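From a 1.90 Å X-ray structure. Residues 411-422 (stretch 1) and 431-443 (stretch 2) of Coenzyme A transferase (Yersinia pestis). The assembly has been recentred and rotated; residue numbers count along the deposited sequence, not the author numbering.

Stretch 1 411-422: YIVTEFGAVNLK
Stretch 2 431-443: LRIIELAHPDFRD

Stretch 1 is a tight β-hairpin: strands 411-414 and 417-420 run antiparallel, joined by a type I turn from Thr414 to Gly417 and paired by Ile412 N to Val419 O (2.9 Å) and Val419 N to Ile412 O (3.0 Å). Stretch 2 enters as helix, contains a type I turn from Ile434 to Ala437, and starts a new helix after His438, whose ND1 caps Asp440 N at 3.0 Å. Phe416 registers with Leu436 (CA to CA 5.2 Å) and Val419 with Arg432 (6.9 Å).

Along the hairpin, alternation sets the rule: Ile412, Thr414 and Val419 point CA-to-CB toward stretch 2, Val413 and Ala418 away. Ile412 (p, t) places CD1 3.8 Å from Ile433 CG1 and 3.7 Å from Leu436 CD1. Thr414 (p) serves both stretches: its OG1 donates to Leu436 O at 2.8 Å and accepts from Phe416 N at 3.1 Å, tying the hairpin turn to the opposing backbone.

Phe416 (chi1 m, chi2 -67°) reaches past that bond. Its CZ lies 3.6 Å from Pro439 CD, and its edge addresses the His438 face, planes at 78° and centroids 5.7 Å apart. Arg442 NH2 covers one face, 3.9 Å from Phe416 CG, although the long cation-pi geometry offers at most weak attraction. The arginine is held by Ala437 O, 2.8 Å from its NE, and by a salt bridge from its NH1 to Glu435 OE1 (3.0 Å). One water donates to both Phe416 O (2.7 Å) and Glu435 O (2.8 Å).

Gly417, at phi/psi 137/-159, suits a backbone that would jam a CB against the preceding carbonyl; Leu436 CD2 (rotamer m, t) approaches its C at 3.5 Å. Val419 (t) sets CG2 3.7 Å from Leu436 CD1, and Leu421 (m, t) finishes the apolar seam, CD2 to Ile433 CG1 at 3.9 Å.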

# COMPACT_ATOMS: atom_id res chain seq x y z
N TYR A 411 7.06 9.95 -9.41
CA TYR A 411 7.89 10.40 -10.51
C TYR A 411 8.43 9.23 -11.31
O TYR A 411 8.99 8.30 -10.74
CB TYR A 411 9.11 11.14 -9.97
CG TYR A 411 8.97 12.63 -9.81
CD1 TYR A 411 9.19 13.49 -10.88
CD2 TYR A 411 8.66 13.18 -8.57
CE1 TYR A 411 9.07 14.86 -10.72
CE2 TYR A 411 8.55 14.55 -8.41
CZ TYR A 411 8.75 15.38 -9.49
OH TYR A 411 8.63 16.74 -9.32
N ILE A 412 8.28 9.27 -12.63
CA ILE A 412 8.90 8.24 -13.45
C ILE A 412 9.96 8.90 -14.31
O ILE A 412 9.86 10.08 -14.63
CB ILE A 412 7.88 7.53 -14.35
CG1 ILE A 412 7.09 8.54 -15.18
CG2 ILE A 412 6.96 6.64 -13.48
CD1 ILE A 412 6.23 7.88 -16.28
N VAL A 413 10.98 8.13 -14.68
CA VAL A 413 12.11 8.66 -15.44
C VAL A 413 12.58 7.65 -16.47
O VAL A 413 12.69 6.47 -16.17
CB VAL A 413 13.31 8.98 -14.53
CG1 VAL A 413 14.58 9.27 -15.38
CG2 VAL A 413 12.97 10.15 -13.60
N THR A 414 12.82 8.12 -17.70
CA THR A 414 13.53 7.34 -18.71
C THR A 414 14.65 8.24 -19.24
O THR A 414 14.84 9.36 -18.75
CB THR A 414 12.62 6.92 -19.90
OG1 THR A 414 12.30 8.07 -20.70
CG2 THR A 414 11.31 6.23 -19.43
N GLU A 415 15.39 7.78 -20.24
CA GLU A 415 16.45 8.60 -20.82
C GLU A 415 15.88 9.87 -21.51
O GLU A 415 16.63 10.81 -21.82
CB GLU A 415 17.33 7.78 -21.78
CG GLU A 415 16.68 7.37 -23.11
CD GLU A 415 15.98 6.02 -23.06
OE1 GLU A 415 15.55 5.59 -21.96
OE2 GLU A 415 15.86 5.37 -24.12
N PHE A 416 14.57 9.91 -21.70
CA PHE A 416 13.94 11.10 -22.32
C PHE A 416 13.31 12.12 -21.36
O PHE A 416 12.73 13.11 -21.78
CB PHE A 416 12.92 10.66 -23.38
CG PHE A 416 13.54 9.84 -24.48
CD1 PHE A 416 14.45 10.42 -25.36
CD2 PHE A 416 13.26 8.50 -24.60
CE1 PHE A 416 15.04 9.66 -26.37
CE2 PHE A 416 13.83 7.74 -25.61
CZ PHE A 416 14.73 8.31 -26.49
N GLY A 417 13.46 11.90 -20.05
CA GLY A 417 13.03 12.93 -19.11
C GLY A 417 12.28 12.35 -17.93
O GLY A 417 12.40 11.17 -17.66
N ALA A 418 11.49 13.19 -17.26
CA ALA A 418 10.82 12.81 -16.03
C ALA A 418 9.38 13.32 -16.02
O ALA A 418 9.09 14.38 -16.59
CB ALA A 418 11.57 13.37 -14.83
N VAL A 419 8.49 12.59 -15.36
CA VAL A 419 7.11 13.06 -15.22
C VAL A 419 6.64 12.79 -13.80
O VAL A 419 6.83 11.70 -13.29
CB VAL A 419 6.17 12.34 -16.21
CG1 VAL A 419 4.70 12.75 -15.97
CG2 VAL A 419 6.58 12.62 -17.65
N ASN A 420 6.03 13.79 -13.19
CA ASN A 420 5.35 13.64 -11.90
C ASN A 420 3.87 13.36 -12.18
O ASN A 420 3.16 14.21 -12.71
CB ASN A 420 5.52 14.93 -11.09
CG ASN A 420 4.75 14.92 -9.77
OD1 ASN A 420 4.06 13.97 -9.43
ND2 ASN A 420 4.88 16.02 -9.03
N LEU A 421 3.43 12.15 -11.85
CA LEU A 421 2.08 11.70 -12.19
C LEU A 421 0.97 12.14 -11.21
O LEU A 421 -0.22 12.04 -11.53
CB LEU A 421 2.06 10.17 -12.33
CG LEU A 421 3.01 9.55 -13.36
CD1 LEU A 421 2.97 8.04 -13.26
CD2 LEU A 421 2.60 10.00 -14.75
N LYS A 422 1.34 12.61 -10.03
CA LYS A 422 0.35 12.91 -8.99
C LYS A 422 -0.63 14.02 -9.37
O LYS A 422 -0.22 15.12 -9.76
CB LYS A 422 1.03 13.24 -7.66
CG LYS A 422 1.76 12.06 -7.00
CD LYS A 422 0.76 11.07 -6.40
CE LYS A 422 1.47 10.01 -5.60
NZ LYS A 422 0.47 9.01 -5.09
N LEU A 431 -0.73 11.00 -22.00
CA LEU A 431 -0.05 11.91 -22.92
C LEU A 431 1.38 12.21 -22.47
O LEU A 431 2.30 12.23 -23.29
CB LEU A 431 -0.84 13.21 -23.08
CG LEU A 431 -2.20 13.12 -23.78
CD1 LEU A 431 -2.95 14.44 -23.67
CD2 LEU A 431 -2.06 12.72 -25.26
N ARG A 432 1.58 12.43 -21.18
CA ARG A 432 2.91 12.76 -20.69
C ARG A 432 3.83 11.55 -20.65
O ARG A 432 5.03 11.67 -20.92
CB ARG A 432 2.84 13.46 -19.32
CG ARG A 432 2.16 14.80 -19.41
CD ARG A 432 2.07 15.54 -18.11
NE ARG A 432 1.45 16.84 -18.34
CZ ARG A 432 1.30 17.79 -17.42
NH1 ARG A 432 1.74 17.61 -16.18
NH2 ARG A 432 0.71 18.93 -17.77
N ILE A 433 3.27 10.39 -20.36
CA ILE A 433 4.04 9.16 -20.34
C ILE A 433 4.54 8.76 -21.72
O ILE A 433 5.66 8.30 -21.88
CB ILE A 433 3.23 8.01 -19.72
CG1 ILE A 433 3.03 8.26 -18.22
CG2 ILE A 433 3.92 6.69 -19.97
CD1 ILE A 433 2.01 7.32 -17.56
N ILE A 434 3.69 8.93 -22.73
CA ILE A 434 4.11 8.63 -24.10
C ILE A 434 5.36 9.42 -24.49
O ILE A 434 6.21 8.93 -25.23
CB ILE A 434 2.95 8.91 -25.10
CG1 ILE A 434 1.90 7.79 -24.98
CG2 ILE A 434 3.46 8.97 -26.52
CD1 ILE A 434 0.55 8.13 -25.64
N GLU A 435 5.48 10.64 -23.98
CA GLU A 435 6.64 11.46 -24.32
C GLU A 435 7.94 10.96 -23.68
O GLU A 435 9.03 11.42 -24.04
CB GLU A 435 6.40 12.95 -24.05
CG GLU A 435 5.27 13.55 -24.90
CD GLU A 435 5.40 13.18 -26.38
OE1 GLU A 435 6.37 13.62 -27.01
OE2 GLU A 435 4.53 12.44 -26.92
N LEU A 436 7.83 10.00 -22.75
CA LEU A 436 9.03 9.36 -22.18
C LEU A 436 9.41 8.09 -22.93
O LEU A 436 10.45 7.50 -22.67
CB LEU A 436 8.84 9.02 -20.70
CG LEU A 436 8.67 10.18 -19.72
CD1 LEU A 436 8.78 9.69 -18.27
CD2 LEU A 436 9.68 11.29 -19.98
N ALA A 437 8.53 7.64 -23.82
CA ALA A 437 8.81 6.44 -24.61
C ALA A 437 9.79 6.78 -25.73
O ALA A 437 9.94 7.95 -26.08
CB ALA A 437 7.51 5.88 -25.19
N HIS A 438 10.46 5.78 -26.27
CA HIS A 438 11.33 6.02 -27.43
C HIS A 438 10.49 6.55 -28.60
O HIS A 438 9.35 6.11 -28.84
CB HIS A 438 12.09 4.75 -27.83
CG HIS A 438 13.18 5.00 -28.84
ND1 HIS A 438 12.93 5.19 -30.18
CD2 HIS A 438 14.52 5.13 -28.68
CE1 HIS A 438 14.07 5.42 -30.81
NE2 HIS A 438 15.05 5.40 -29.93
N PRO A 439 11.03 7.52 -29.35
CA PRO A 439 10.27 8.02 -30.50
C PRO A 439 9.69 6.92 -31.41
O PRO A 439 8.57 7.07 -31.91
CB PRO A 439 11.30 8.87 -31.25
CG PRO A 439 12.17 9.42 -30.13
CD PRO A 439 12.27 8.28 -29.11
N ASP A 440 10.41 5.82 -31.60
CA ASP A 440 9.92 4.75 -32.47
C ASP A 440 8.56 4.17 -32.05
O ASP A 440 7.85 3.58 -32.87
CB ASP A 440 10.93 3.60 -32.56
CG ASP A 440 12.22 4.00 -33.26
OD1 ASP A 440 12.26 5.10 -33.86
OD2 ASP A 440 13.18 3.21 -33.21
N PHE A 441 8.19 4.35 -30.78
CA PHE A 441 6.98 3.72 -30.26
C PHE A 441 5.86 4.69 -29.89
O PHE A 441 4.77 4.27 -29.50
CB PHE A 441 7.30 2.85 -29.03
CG PHE A 441 8.23 1.71 -29.33
CD1 PHE A 441 7.76 0.57 -29.97
CD2 PHE A 441 9.56 1.77 -28.94
CE1 PHE A 441 8.61 -0.49 -30.24
CE2 PHE A 441 10.42 0.71 -29.21
CZ PHE A 441 9.94 -0.42 -29.86
N ARG A 442 6.10 5.99 -30.02
CA ARG A 442 5.12 6.96 -29.54
C ARG A 442 3.79 6.93 -30.29
O ARG A 442 2.73 7.08 -29.69
CB ARG A 442 5.71 8.37 -29.49
CG ARG A 442 6.83 8.47 -28.46
CD ARG A 442 7.26 9.91 -28.19
NE ARG A 442 8.56 9.93 -27.50
CZ ARG A 442 9.32 11.01 -27.35
NH1 ARG A 442 8.92 12.19 -27.83
NH2 ARG A 442 10.49 10.90 -26.73
N ASP A 443 3.85 6.74 -31.61
CA ASP A 443 2.62 6.70 -32.41
C ASP A 443 1.77 5.49 -32.03
O ASP A 443 0.55 5.60 -31.90
CB ASP A 443 2.93 6.67 -33.90
CG ASP A 443 3.46 7.99 -34.42
OD1 ASP A 443 3.49 8.98 -33.65
OD2 ASP A 443 3.84 8.05 -35.61
O HOH W 1 10.71 13.55 -23.45
O HOH W 2 3.77 16.37 -14.51